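Local coordinates for enoyl-CoA hydratase (Mycobacterium avium, PDB 3OC7) that is a crotonase-family enoyl-CoA hydratase of fatty acid metabolism that adds water across the double bond of enoyl-CoA thioesters, at the interface of chains A and B. Numbering follows the deposited sequence. Chains: chain A/B, Enoyl-CoA hydratase.

The interface of chains A and B. Residues chain A 166, 170, 174, 176; chain B 132, 190-191, 203.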
ATOM      1  N   ARG A 166      -0.331  -8.275   2.047  1.00  9.26           N
ATOM      2  CA  ARG A 166      -0.041  -9.480   2.858  1.00  9.21           C
ATOM      3  C   ARG A 166      -1.115  -9.749   3.929  1.00  9.11           C
ATOM      4  O   ARG A 166      -1.483 -10.919   4.169  1.00  9.36           O
ATOM      5  CB  ARG A 166       1.367  -9.420   3.506  1.00  8.90           C
ATOM      6  CG  ARG A 166       2.594  -9.508   2.527  1.00 10.17           C
ATOM      7  CD  ARG A 166       2.567 -10.795   1.669  1.00 10.39           C
ATOM      8  NE  ARG A 166       3.832 -11.118   0.971  1.00  9.90           N
ATOM      9  CZ  ARG A 166       4.018 -12.215   0.217  1.00 10.87           C
ATOM     10  NH1 ARG A 166       3.013 -13.068   0.020  1.00 10.93           N
ATOM     11  NH2 ARG A 166       5.207 -12.438  -0.346  1.00 11.44           N
ATOM     12  N   ARG A 170      -3.606 -13.086   4.227  1.00 10.78           N
ATOM     13  CA  ARG A 170      -3.565 -13.884   5.472  1.00 10.53           C
ATOM     14  C   ARG A 170      -4.967 -14.051   6.090  1.00 10.34           C
ATOM     15  O   ARG A 170      -5.461 -15.185   6.232  1.00 10.92           O
ATOM     16  CB  ARG A 170      -2.596 -13.268   6.508  1.00 10.37           C
ATOM     17  CG  ARG A 170      -2.571 -14.016   7.864  1.00 10.96           C
ATOM     18  CD  ARG A 170      -1.765 -13.283   8.941  1.00 12.52           C
ATOM     19  NE  ARG A 170      -1.713 -14.043  10.202  1.00 15.50           N
ATOM     20  CZ  ARG A 170      -0.841 -13.791  11.177  1.00 17.16           C
ATOM     21  NH1 ARG A 170       0.057 -12.817  11.040  1.00 18.21           N
ATOM     22  NH2 ARG A 170      -0.859 -14.513  12.293  1.00 17.60           N
ATOM     23  N   THR A 174      -7.041 -17.602   6.630  1.00 11.85           N
ATOM     24  CA  THR A 174      -6.915 -18.260   7.956  1.00 12.95           C
ATOM     25  C   THR A 174      -8.149 -18.153   8.868  1.00 13.38           C
ATOM     26  O   THR A 174      -8.337 -18.998   9.756  1.00 13.73           O
ATOM     27  CB  THR A 174      -5.699 -17.725   8.775  1.00 12.85           C
ATOM     28  OG1 THR A 174      -5.968 -16.374   9.204  1.00 11.78           O
ATOM     29  CG2 THR A 174      -4.375 -17.805   7.989  1.00 14.13           C
ATOM     30  N   GLU A 176      -8.470 -16.119  11.317  1.00 13.56           N
ATOM     31  CA  GLU A 176      -8.006 -15.782  12.686  1.00 13.40           C
ATOM     32  C   GLU A 176      -8.706 -14.537  13.278  1.00 13.08           C
ATOM     33  O   GLU A 176      -8.962 -13.547  12.557  1.00 11.79           O
ATOM     34  CB  GLU A 176      -6.491 -15.516  12.699  1.00 14.06           C
ATOM     35  CG  GLU A 176      -5.562 -16.722  12.464  1.00 15.99           C
ATOM     36  CD  GLU A 176      -4.146 -16.313  12.059  1.00 17.52           C
ATOM     37  OE1 GLU A 176      -3.946 -15.825  10.919  1.00 16.09           O
ATOM     38  OE2 GLU A 176      -3.211 -16.481  12.880  1.00 19.36           O
TER
ATOM     39  N   ILE B 132       0.902 -16.655   1.383  1.00  8.10           N
ATOM     40  CA  ILE B 132       1.425 -16.430   2.756  1.00  8.29           C
ATOM     41  C   ILE B 132       2.903 -16.863   2.760  1.00  7.78           C
ATOM     42  O   ILE B 132       3.255 -17.817   2.051  1.00  8.72           O
ATOM     43  CB  ILE B 132       0.600 -17.242   3.820  1.00  8.26           C
ATOM     44  CG1 ILE B 132      -0.891 -16.841   3.782  1.00  9.19           C
ATOM     45  CG2 ILE B 132       1.190 -17.072   5.240  1.00  9.41           C
ATOM     46  CD1 ILE B 132      -1.857 -17.749   4.616  1.00 10.76           C
ATOM     47  N   THR B 190       4.916 -12.443   5.223  1.00  8.36           N
ATOM     48  CA  THR B 190       3.782 -12.252   6.157  1.00  9.02           C
ATOM     49  C   THR B 190       4.229 -12.116   7.622  1.00  9.24           C
ATOM     50  O   THR B 190       3.702 -11.258   8.368  1.00 10.56           O
ATOM     51  CB  THR B 190       2.749 -13.421   6.035  1.00  9.21           C
ATOM     52  OG1 THR B 190       2.495 -13.714   4.644  1.00  9.50           O
ATOM     53  CG2 THR B 190       1.430 -13.093   6.754  1.00 10.58           C
ATOM     54  N   MET B 191       5.158 -12.978   8.042  1.00 10.73           N
ATOM     55  CA  MET B 191       5.644 -12.973   9.430  1.00 11.97           C
ATOM     56  C   MET B 191       7.029 -13.580   9.612  1.00 11.52           C
ATOM     57  O   MET B 191       7.384 -14.575   8.963  1.00 10.72           O
ATOM     58  CB  MET B 191       4.652 -13.666  10.363  1.00 14.76           C
ATOM     59  CG  MET B 191       4.109 -14.986   9.887  1.00 17.79           C
ATOM     60  SD  MET B 191       2.913 -15.761  11.022  1.00 28.72           S
ATOM     61  CE  MET B 191       4.025 -16.320  12.276  1.00 18.90           C
ATOM     62  N   LEU B 203      -0.690 -22.231  11.062  1.00 13.78           N
ATOM     63  CA  LEU B 203      -1.298 -21.673   9.840  1.00 13.68           C
ATOM     64  C   LEU B 203      -2.019 -22.743   9.001  1.00 13.40           C
ATOM     65  O   LEU B 203      -3.126 -22.493   8.498  1.00 13.06           O
ATOM     66  CB  LEU B 203      -0.274 -20.866   8.992  1.00 13.88           C
ATOM     67  CG  LEU B 203       0.266 -19.544   9.560  1.00 13.10           C
ATOM     68  CD1 LEU B 203       1.572 -19.122   8.861  1.00 13.71           C
ATOM     69  CD2 LEU B 203      -0.774 -18.413   9.511  1.00 15.17           C
TER
HETATM   70  O   HOH W   1       0.003 -13.214   3.546  1.00  8.24           O
HETATM   71  O   HOH W   2       0.657 -10.599   9.401  1.00 19.84           O
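A:Arg170 lies against B:Thr190 and B:Met191, its stem meeting the threonine methyl and its head lying near the thioether. With CG anti to the backbone N (chi1 177°) and the chain extended to NE, the arginine reaches along the partner's surface; its CD lies 3.9 Å from B:Thr190 CG2, and CB touches the same methyl. B:Met191 crosses the arginine at about a right angle, placing SD 4.1 Å from the guanidinium NH1 and almost as near NH2, in van der Waals contact, not hydrogen-bonded. The guanidinium is held from within its own chain. NE and NH2 grip the A:Glu176 carboxylate side-on, one nitrogen to each oxygen on its syn side, with NE 2.9 Å from OE1 in a salt bridge. A:Thr174 OG1 donates to the anti side of the same OE1 at 2.7 Å. OE1 thus takes two donors, and the two-point grip by NE and NH2 would hold the guanidinium in its orientation. The A:Thr174 hydroxyl sits between backbone N and carbonyl carbon (chi1 70°), leaving CG2 turned to the partner, where it packs 4.0 Å from B:Leu203 CD2; B:Ile132 CD1 stands slightly farther off. These methyl contacts form the closer-packed part. The looser part joins polar groups through water, not directly: one water links the A:Arg166 carbonyl O to the hydroxyl OG1 of B:Thr190, 2.8 Å from that OG1, and another joins A:Arg170 NH1 to the B:Thr190 carbonyl O, the latter contact long at 3.3 Å. Helix 165-174 of chain A, with A:Glu176 just beyond its end, faces strand 132-135, the loop residue B:Thr190 leading into strand 191-192, and helix 196-208 of chain B, a subunit contact within the deposited trimer.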